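Putative oxidoreductase (Gluconobacter oxydans, PDB 3WJ7) probably works as a nicotinamide-dependent oxidoreductase of the short-chain dehydrogenase/reductase family, perhaps acting on aldehydes. Local coordinates at residues V32-R36 with A224-L229; V127-R133 with K304-F308; M198-A203 with F253-S257. All coordinates share one frame; numbering follows the deposited sequence.

Contact 1. Residues V32-R36 with A224-L229; sequences VLEER and AEGHAL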
loop_
_atom_site.group_PDB
_atom_site.type_symbol
_atom_site.label_atom_id
_atom_site.label_comp_id
_atom_site.label_asym_id
_atom_site.label_seq_id
_atom_site.Cartn_x
_atom_site.Cartn_y
_atom_site.Cartn_z
ATOM N N VAL A 32 16.081 -29.291 15.649
ATOM C CA VAL A 32 16.095 -30.590 14.971
ATOM C C VAL A 32 17.457 -30.854 14.295
ATOM O O VAL A 32 18.054 -31.906 14.475
ATOM C CB VAL A 32 14.886 -30.723 14.001
ATOM C CG1 VAL A 32 15.067 -31.842 12.981
ATOM C CG2 VAL A 32 13.598 -30.924 14.786
ATOM N N LEU A 33 17.928 -29.885 13.528
ATOM C CA LEU A 33 19.226 -29.935 12.886
ATOM C C LEU A 33 20.352 -30.163 13.884
ATOM O O LEU A 33 21.295 -30.929 13.614
ATOM C CB LEU A 33 19.490 -28.622 12.123
ATOM C CG LEU A 33 18.518 -28.415 10.982
ATOM C CD1 LEU A 33 18.813 -27.106 10.282
ATOM C CD2 LEU A 33 18.535 -29.593 10.014
ATOM N N GLU A 34 20.267 -29.473 15.018
ATOM C CA GLU A 34 21.244 -29.639 16.079
ATOM C C GLU A 34 21.276 -31.087 16.619
ATOM O O GLU A 34 22.357 -31.641 16.789
ATOM C CB GLU A 34 20.979 -28.658 17.207
ATOM C CG GLU A 34 22.060 -28.648 18.279
ATOM C CD GLU A 34 23.202 -27.706 17.944
ATOM O OE1 GLU A 34 22.924 -26.600 17.399
ATOM O OE2 GLU A 34 24.372 -28.068 18.237
ATOM N N GLU A 35 20.104 -31.687 16.870
ATOM C CA GLU A 35 20.010 -33.049 17.423
ATOM C C GLU A 35 20.439 -34.080 16.389
ATOM O O GLU A 35 20.884 -35.175 16.740
ATOM C CB GLU A 35 18.598 -33.359 17.968
ATOM C CG GLU A 35 18.095 -32.333 19.000
ATOM C CD GLU A 35 16.692 -32.623 19.546
ATOM O OE1 GLU A 35 16.474 -33.728 20.101
ATOM O OE2 GLU A 35 15.804 -31.740 19.446
ATOM N N ARG A 36 20.301 -33.721 15.116
ATOM C CA ARG A 36 20.913 -34.471 14.030
ATOM C C ARG A 36 22.441 -34.190 13.819
ATOM O O ARG A 36 23.046 -34.736 12.899
ATOM C CB ARG A 36 20.123 -34.234 12.734
ATOM C CG ARG A 36 19.185 -35.375 12.326
ATOM C CD ARG A 36 18.354 -34.866 11.188
ATOM N NE ARG A 36 17.232 -35.674 10.711
ATOM C CZ ARG A 36 16.064 -35.871 11.334
ATOM N NH1 ARG A 36 15.812 -35.424 12.570
ATOM N NH2 ARG A 36 15.127 -36.557 10.706
ATOM N N ALA A 224 9.263 -28.966 11.601
ATOM C CA ALA A 224 10.700 -28.948 11.790
ATOM C C ALA A 224 11.336 -30.226 11.264
ATOM O O ALA A 224 12.303 -30.197 10.485
ATOM C CB ALA A 224 11.055 -28.712 13.263
ATOM N N GLU A 225 10.779 -31.351 11.673
ATOM C CA GLU A 225 11.335 -32.635 11.323
ATOM C C GLU A 225 11.247 -32.751 9.803
ATOM O O GLU A 225 12.218 -33.160 9.129
ATOM C CB GLU A 225 10.552 -33.746 12.058
ATOM C CG GLU A 225 10.736 -35.179 11.536
ATOM C CD GLU A 225 12.140 -35.805 11.713
ATOM O OE1 GLU A 225 13.013 -35.268 12.459
ATOM O OE2 GLU A 225 12.354 -36.877 11.089
ATOM N N GLY A 226 10.095 -32.372 9.259
ATOM C CA GLY A 226 9.885 -32.447 7.816
ATOM C C GLY A 226 10.925 -31.671 7.012
ATOM O O GLY A 226 11.261 -32.068 5.899
ATOM N N HIS A 227 11.454 -30.572 7.563
ATOM C CA HIS A 227 12.551 -29.877 6.901
ATOM C C HIS A 227 13.783 -30.783 6.833
ATOM O O HIS A 227 14.493 -30.802 5.830
ATOM C CB HIS A 227 12.942 -28.599 7.643
ATOM C CG HIS A 227 11.988 -27.463 7.477
ATOM N ND1 HIS A 227 12.334 -26.293 6.830
ATOM C CD2 HIS A 227 10.727 -27.281 7.928
ATOM C CE1 HIS A 227 11.310 -25.457 6.855
ATOM N NE2 HIS A 227 10.323 -26.035 7.513
ATOM N N ALA A 228 14.052 -31.527 7.907
ATOM C CA ALA A 228 15.253 -32.354 7.929
ATOM C C ALA A 228 15.128 -33.451 6.887
ATOM O O ALA A 228 16.078 -33.739 6.137
ATOM C CB ALA A 228 15.513 -32.916 9.322
ATOM N N LEU A 229 13.922 -34.026 6.820
ATOM C CA LEU A 229 13.591 -35.088 5.839
ATOM C C LEU A 229 13.695 -34.608 4.424
ATOM O O LEU A 229 14.018 -35.395 3.549
ATOM C CB LEU A 229 12.166 -35.613 6.069
ATOM C CG LEU A 229 11.994 -36.226 7.462
ATOM C CD1 LEU A 229 10.533 -36.556 7.782
ATOM C CD2 LEU A 229 12.935 -37.421 7.571
#
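Arg36 meets Glu225 in an end-on, two-pronged salt bridge: NH1 donates to Glu225 OE1 at 2.8 Å, and NH2 to Glu225 OE2, also at 2.8 Å. Each oxygen is approached on its syn side, but the carboxylate and guanidinium planes are turned 51° apart, so the fork is twisted rather than flat. The arginine, the residue just past the C-terminal end of helix 24-35, gets there as an extended rod from CG to NE, crossing the glutamate at about a right angle. Glu225 bends at its second torsion (chi2 67°), which swings its carboxylate round to the incoming nitrogens. A small residue suits position 228: the methyl of Ala228 lies over one face of the guanidinium, with CB 3.5 Å from Arg36 NE. Beneath the ion pair, Val32 uses both branches. Its first torsion of 163° puts CG1 opposite the backbone nitrogen, on Ala228 CB at 3.8 Å, while CG2 touches Ala224 CB at 3.7 Å, one turn earlier. Arg36 has a second partner, Glu232, two turns beyond Glu225 on helix 220-233, so two carboxylates share its charge. Helix 24-35, the first helix of the Rossmann fold, thus lies beside helix 220-233; Leu33 and His227 both turn to Phe82 of strand 78-83, and Leu33 also packs on Leu40 of strand 39-44.

Contact 2. Residues V127-R133 with K304-F308; sequences VAALGLR and KLMFF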
loop_
_atom_site.group_PDB
_atom_site.type_symbol
_atom_site.label_atom_id
_atom_site.label_comp_id
_atom_site.label_asym_id
_atom_site.label_seq_id
_atom_site.Cartn_x
_atom_site.Cartn_y
_atom_site.Cartn_z
ATOM N N VAL A 127 1.713 -23.293 2.584
ATOM C CA VAL A 127 0.509 -23.600 1.805
ATOM C C VAL A 127 -0.153 -22.322 1.254
ATOM O O VAL A 127 -0.947 -22.410 0.297
ATOM C CB VAL A 127 -0.525 -24.452 2.559
ATOM C CG1 VAL A 127 0.053 -25.819 2.852
ATOM C CG2 VAL A 127 -1.032 -23.746 3.824
ATOM N N ALA A 128 0.172 -21.145 1.824
ATOM C CA ALA A 128 -0.437 -19.902 1.320
ATOM C C ALA A 128 -0.005 -19.594 -0.118
ATOM O O ALA A 128 -0.699 -18.930 -0.844
ATOM C CB ALA A 128 -0.163 -18.751 2.253
ATOM N N ALA A 129 1.145 -20.096 -0.521
ATOM C CA ALA A 129 1.584 -20.028 -1.911
ATOM C C ALA A 129 0.886 -20.997 -2.860
ATOM O O ALA A 129 1.148 -20.950 -4.079
ATOM C CB ALA A 129 3.093 -20.242 -1.987
ATOM N N LEU A 130 0.037 -21.890 -2.344
ATOM C CA LEU A 130 -0.464 -22.988 -3.187
ATOM C C LEU A 130 -1.902 -22.765 -3.661
ATOM O O LEU A 130 -2.534 -21.792 -3.257
ATOM C CB LEU A 130 -0.374 -24.317 -2.464
ATOM C CG LEU A 130 1.000 -24.792 -1.995
ATOM C CD1 LEU A 130 0.894 -26.226 -1.558
ATOM C CD2 LEU A 130 2.062 -24.684 -3.034
ATOM N N GLY A 131 -2.409 -23.653 -4.527
ATOM C CA GLY A 131 -3.760 -23.510 -5.096
ATOM C C GLY A 131 -4.817 -24.132 -4.203
ATOM O O GLY A 131 -4.483 -24.897 -3.316
ATOM N N LEU A 132 -6.084 -23.784 -4.426
ATOM C CA LEU A 132 -7.200 -24.404 -3.713
ATOM C C LEU A 132 -8.238 -25.046 -4.614
ATOM O O LEU A 132 -8.481 -24.605 -5.741
ATOM C CB LEU A 132 -7.918 -23.393 -2.828
ATOM C CG LEU A 132 -7.051 -22.794 -1.739
ATOM C CD1 LEU A 132 -7.709 -21.548 -1.152
ATOM C CD2 LEU A 132 -6.744 -23.836 -0.675
ATOM N N ARG A 133 -8.879 -26.064 -4.064
ATOM C CA ARG A 133 -10.016 -26.704 -4.677
ATOM C C ARG A 133 -11.340 -26.082 -4.199
ATOM O O ARG A 133 -11.403 -25.450 -3.129
ATOM C CB ARG A 133 -9.966 -28.173 -4.323
ATOM C CG ARG A 133 -9.063 -28.982 -5.233
ATOM C CD ARG A 133 -8.892 -30.366 -4.647
ATOM N NE ARG A 133 -8.734 -31.401 -5.669
ATOM C CZ ARG A 133 -9.746 -31.990 -6.294
ATOM N NH1 ARG A 133 -10.998 -31.639 -6.032
ATOM N NH2 ARG A 133 -9.496 -32.913 -7.200
ATOM N N LYS A 304 -13.251 -20.652 0.318
ATOM C CA LYS A 304 -12.745 -22.006 0.035
ATOM C C LYS A 304 -12.036 -22.520 1.259
ATOM O O LYS A 304 -11.412 -21.753 1.976
ATOM C CB LYS A 304 -11.793 -22.029 -1.169
ATOM C CG LYS A 304 -12.374 -21.543 -2.508
ATOM C CD LYS A 304 -11.313 -21.688 -3.577
ATOM C CE LYS A 304 -11.298 -20.530 -4.549
ATOM N NZ LYS A 304 -11.906 -20.924 -5.849
ATOM N N LEU A 305 -12.186 -23.807 1.543
ATOM C CA LEU A 305 -11.517 -24.378 2.694
ATOM C C LEU A 305 -10.015 -24.523 2.393
ATOM O O LEU A 305 -9.625 -24.898 1.292
ATOM C CB LEU A 305 -12.127 -25.724 3.067
ATOM C CG LEU A 305 -13.655 -25.836 3.193
ATOM C CD1 LEU A 305 -14.073 -27.242 3.612
ATOM C CD2 LEU A 305 -14.240 -24.785 4.126
ATOM N N MET A 306 -9.181 -24.214 3.378
ATOM C CA MET A 306 -7.750 -24.357 3.238
ATOM C C MET A 306 -7.320 -25.762 3.666
ATOM O O MET A 306 -6.696 -25.972 4.715
ATOM C CB MET A 306 -7.037 -23.271 4.036
ATOM C CG MET A 306 -7.232 -21.886 3.455
ATOM S SD MET A 306 -5.835 -20.858 3.940
ATOM C CE MET A 306 -4.419 -21.360 2.882
ATOM N N PHE A 307 -7.666 -26.726 2.834
ATOM C CA PHE A 307 -7.486 -28.133 3.162
ATOM C C PHE A 307 -6.421 -28.689 2.232
ATOM O O PHE A 307 -6.437 -28.423 1.019
ATOM C CB PHE A 307 -8.820 -28.837 3.016
ATOM C CG PHE A 307 -9.681 -28.816 4.270
ATOM C CD1 PHE A 307 -9.373 -27.987 5.365
ATOM C CD2 PHE A 307 -10.828 -29.616 4.340
ATOM C CE1 PHE A 307 -10.168 -27.979 6.507
ATOM C CE2 PHE A 307 -11.634 -29.609 5.485
ATOM C CZ PHE A 307 -11.302 -28.787 6.567
ATOM N N PHE A 308 -5.444 -29.383 2.794
ATOM C CA PHE A 308 -4.292 -29.812 1.994
ATOM C C PHE A 308 -3.944 -31.212 2.350
ATOM O O PHE A 308 -4.150 -31.608 3.489
ATOM C CB PHE A 308 -3.069 -28.908 2.245
ATOM C CG PHE A 308 -3.269 -27.507 1.788
ATOM C CD1 PHE A 308 -2.987 -27.151 0.476
ATOM C CD2 PHE A 308 -3.805 -26.567 2.646
ATOM C CE1 PHE A 308 -3.229 -25.852 0.035
ATOM C CE2 PHE A 308 -4.038 -25.255 2.215
ATOM C CZ PHE A 308 -3.755 -24.912 0.901
HETATM O O HOH W 1 -12.943 -25.882 -0.593
#
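Arg133 O and Leu305 N are joined by one water, which donates to the carbonyl at 3.0 Å and accepts from the amide at 3.1 Å. It ties together segments 127-133 and 304-308, which no direct hydrogen bond joins. Beside it the aliphatic part of Lys304 crosses Leu132 at a slant, its CD 3.9 Å from Leu132 CB; a lysine suits this partly exposed place because its methylenes can pack on Leu132 and beside Arg133 O. Further in, Phe308 carries the contact. Val127 sits over one face of its ring, CB 3.7 Å from the centroid and 14° off the normal, a CH-pi contact. The valine's branching helps: with CG1 anti to the carbonyl carbon (chi1 -65°), that methyl reaches Phe308 CG while CG2 covers Phe308 CE2. Leu132 comes to the far end of the ring, CD2 3.5 Å from Phe308 CZ, and Leu130 CB approaches Phe308 CE1 at an oblique angle. Met306, at the centre of an inverse gamma turn, sends its CE methyl to Val127 CG2 at 4.2 Å. Were Phe308 cut back to an alanine, a gap would probably open among Val127, Leu130 and Leu132, and Val127 would lose the ring it sits over. The backbone is held too: Phe308 N donates to Asn246 of strand 239-248, and Val127 is backbone-bonded to Pro181. The loop after strand 120-124, part of the nucleotide-binding Rossmann domain, thereby meets the C-terminal part of the chain. The chemistry implies a joint made chiefly by exclusion of water from apolar groups: between the two segments the packing is apolar, with one bridging water, while backbone polar groups such as Phe308 N find partners in the neighbouring strands.

Contact 3. Residues M198-A203 with F253-S257; sequences MILDCA and FRMVS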
loop_
_atom_site.group_PDB
_atom_site.type_symbol
_atom_site.label_atom_id
_atom_site.label_comp_id
_atom_site.label_asym_id
_atom_site.label_seq_id
_atom_site.Cartn_x
_atom_site.Cartn_y
_atom_site.Cartn_z
ATOM N N MET A 198 -5.397 -16.928 18.973
ATOM C CA MET A 198 -6.746 -17.542 18.993
ATOM C C MET A 198 -6.902 -18.662 20.034
ATOM O O MET A 198 -7.908 -18.735 20.733
ATOM C CB MET A 198 -7.106 -18.085 17.636
ATOM C CG MET A 198 -7.790 -17.089 16.707
ATOM S SD MET A 198 -7.782 -17.885 15.087
ATOM C CE MET A 198 -9.454 -17.681 14.540
ATOM N N ILE A 199 -5.892 -19.510 20.166
ATOM C CA ILE A 199 -6.002 -20.647 21.090
ATOM C C ILE A 199 -5.966 -20.123 22.510
ATOM O O ILE A 199 -6.736 -20.560 23.342
ATOM C CB ILE A 199 -4.906 -21.702 20.853
ATOM C CG1 ILE A 199 -5.267 -22.524 19.632
ATOM C CG2 ILE A 199 -4.680 -22.558 22.087
ATOM C CD1 ILE A 199 -4.059 -22.785 18.756
ATOM N N LEU A 200 -5.085 -19.164 22.752
ATOM C CA LEU A 200 -5.025 -18.461 24.023
ATOM C C LEU A 200 -6.365 -17.741 24.380
ATOM O O LEU A 200 -6.881 -17.932 25.470
ATOM C CB LEU A 200 -3.903 -17.455 23.900
ATOM C CG LEU A 200 -2.981 -17.041 25.018
ATOM C CD1 LEU A 200 -2.400 -18.271 25.687
ATOM C CD2 LEU A 200 -1.899 -16.122 24.430
ATOM N N ASP A 201 -6.925 -16.928 23.474
ATOM C CA ASP A 201 -8.167 -16.206 23.752
ATOM C C ASP A 201 -9.238 -17.180 24.141
ATOM O O ASP A 201 -9.984 -16.954 25.103
ATOM C CB ASP A 201 -8.705 -15.442 22.537
ATOM C CG ASP A 201 -7.792 -14.286 22.068
ATOM O OD1 ASP A 201 -7.057 -13.666 22.855
ATOM O OD2 ASP A 201 -7.832 -14.002 20.858
ATOM N N CYS A 202 -9.309 -18.262 23.369
ATOM C CA CYS A 202 -10.279 -19.308 23.569
ATOM C C CYS A 202 -10.093 -20.067 24.903
ATOM O O CYS A 202 -11.035 -20.179 25.695
ATOM C CB CYS A 202 -10.236 -20.276 22.393
ATOM S SG CYS A 202 -11.381 -21.665 22.517
ATOM N N ALA A 203 -8.902 -20.583 25.157
ATOM C CA ALA A 203 -8.617 -21.292 26.403
ATOM C C ALA A 203 -8.923 -20.447 27.647
ATOM O O ALA A 203 -9.105 -20.973 28.751
ATOM C CB ALA A 203 -7.173 -21.729 26.407
ATOM N N PHE A 253 -11.875 -25.110 18.101
ATOM C CA PHE A 253 -12.302 -24.448 19.334
ATOM C C PHE A 253 -13.021 -25.389 20.300
ATOM O O PHE A 253 -12.791 -25.303 21.499
ATOM C CB PHE A 253 -13.136 -23.204 19.049
ATOM C CG PHE A 253 -12.375 -22.112 18.370
ATOM C CD1 PHE A 253 -12.968 -21.374 17.350
ATOM C CD2 PHE A 253 -11.071 -21.801 18.769
ATOM C CE1 PHE A 253 -12.267 -20.361 16.724
ATOM C CE2 PHE A 253 -10.361 -20.810 18.142
ATOM C CZ PHE A 253 -10.960 -20.079 17.116
ATOM N N ARG A 254 -13.843 -26.295 19.772
ATOM C CA ARG A 254 -14.282 -27.473 20.543
ATOM C C ARG A 254 -13.124 -28.174 21.299
ATOM O O ARG A 254 -13.228 -28.362 22.515
ATOM C CB ARG A 254 -15.055 -28.472 19.663
ATOM C CG ARG A 254 -16.539 -28.135 19.530
ATOM C CD ARG A 254 -17.219 -28.766 18.307
ATOM N NE ARG A 254 -17.912 -27.730 17.526
ATOM C CZ ARG A 254 -18.450 -27.893 16.317
ATOM N NH1 ARG A 254 -18.418 -29.077 15.712
ATOM N NH2 ARG A 254 -19.035 -26.859 15.709
ATOM N N MET A 255 -12.042 -28.533 20.602
ATOM C CA MET A 255 -10.889 -29.213 21.225
ATOM C C MET A 255 -10.233 -28.335 22.281
ATOM O O MET A 255 -10.042 -28.777 23.408
ATOM C CB MET A 255 -9.810 -29.535 20.218
ATOM C CG MET A 255 -9.943 -30.801 19.424
ATOM S SD MET A 255 -8.496 -30.986 18.340
ATOM C CE MET A 255 -7.277 -30.137 19.326
ATOM N N VAL A 256 -9.863 -27.107 21.898
ATOM C CA VAL A 256 -9.261 -26.143 22.826
ATOM C C VAL A 256 -10.088 -26.099 24.105
ATOM O O VAL A 256 -9.566 -26.278 25.190
ATOM C CB VAL A 256 -9.111 -24.696 22.221
ATOM C CG1 VAL A 256 -8.606 -23.712 23.256
ATOM C CG2 VAL A 256 -8.158 -24.668 21.039
ATOM N N SER A 257 -11.379 -25.875 23.960
ATOM C CA SER A 257 -12.242 -25.710 25.107
ATOM C C SER A 257 -12.358 -26.926 25.971
ATOM O O SER A 257 -12.386 -26.787 27.198
ATOM C CB SER A 257 -13.618 -25.278 24.666
ATOM O OG SER A 257 -13.472 -24.006 24.058
#
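Val256 points toward helix 194-203 and fills the middle of the contact. Its CG1, anti to the backbone N (chi1 175°), meets Cys202 SG at 3.5 Å and also reaches the Ile199 carbonyl and the methyl of Ala203; the other branch, CG2, lies 3.9 Å from Ile199 CG1. A beta-branched residue suits the place because its two methyls spread over Ile199, Cys202 and Ala203, a full turn of the helix. Cys202 has its sulfur anti to the backbone N, directed toward Val256, Phe253 and Ser257 OG, the last in contact only. SG is 3.8 Å from Phe253 CD2, a sulfur-aromatic contact made obliquely, 56° off the ring normal. The short axis segments approach to 9.4 Å and cross at -55°, consistent with ridges-into-grooves packing in which ridges of residues four apart, such as Cys202 with Met198 and Phe253 with Ser257, fit past one another. Phe253 extends the contact toward Met198, whose CE comes to the ring's edge, 3.8 Å from Phe253 CZ, while Tyr210 makes an edge-to-face contact with the ring. Ser257 suits a buried helix face because its hydroxyl is satisfied within its own helix, donating to Phe253 O at 2.9 Å; Ser257 N donates to that same oxygen from the opposite face of the carbonyl plane. A mercury(II) ion lies about 3 Å from the Cys202 side chain, as expected of a thiol-seeking metal. Nearby, Met198 packs on Trp283 of the second subunit, and Asp201 forms a salt bridge with Arg296 of that subunit.

In the fold
Along the chain the six segments come in the order 32-36, 127-133, 198-203, 224-229, 253-257 and 304-308, so contact 1 interleaves with both others, while both halves of contact 3 fall between those of contact 2. Their centres are about 25 Å (1 and 2), 29 Å (1 and 3) and 23 Å (2 and 3) apart. The central sheet links them: helix 220-233 of contact 1 packs on strand 120-124, which leads into the first loop of contact 2, and strand 239-248, against which contact 2 rests, runs into helix 249-259 of contact 3. Contact 1 thus belongs to the Rossmann core, contact 2 joins that core to the C-terminal region, and contact 3 lies beside a neighbouring subunit.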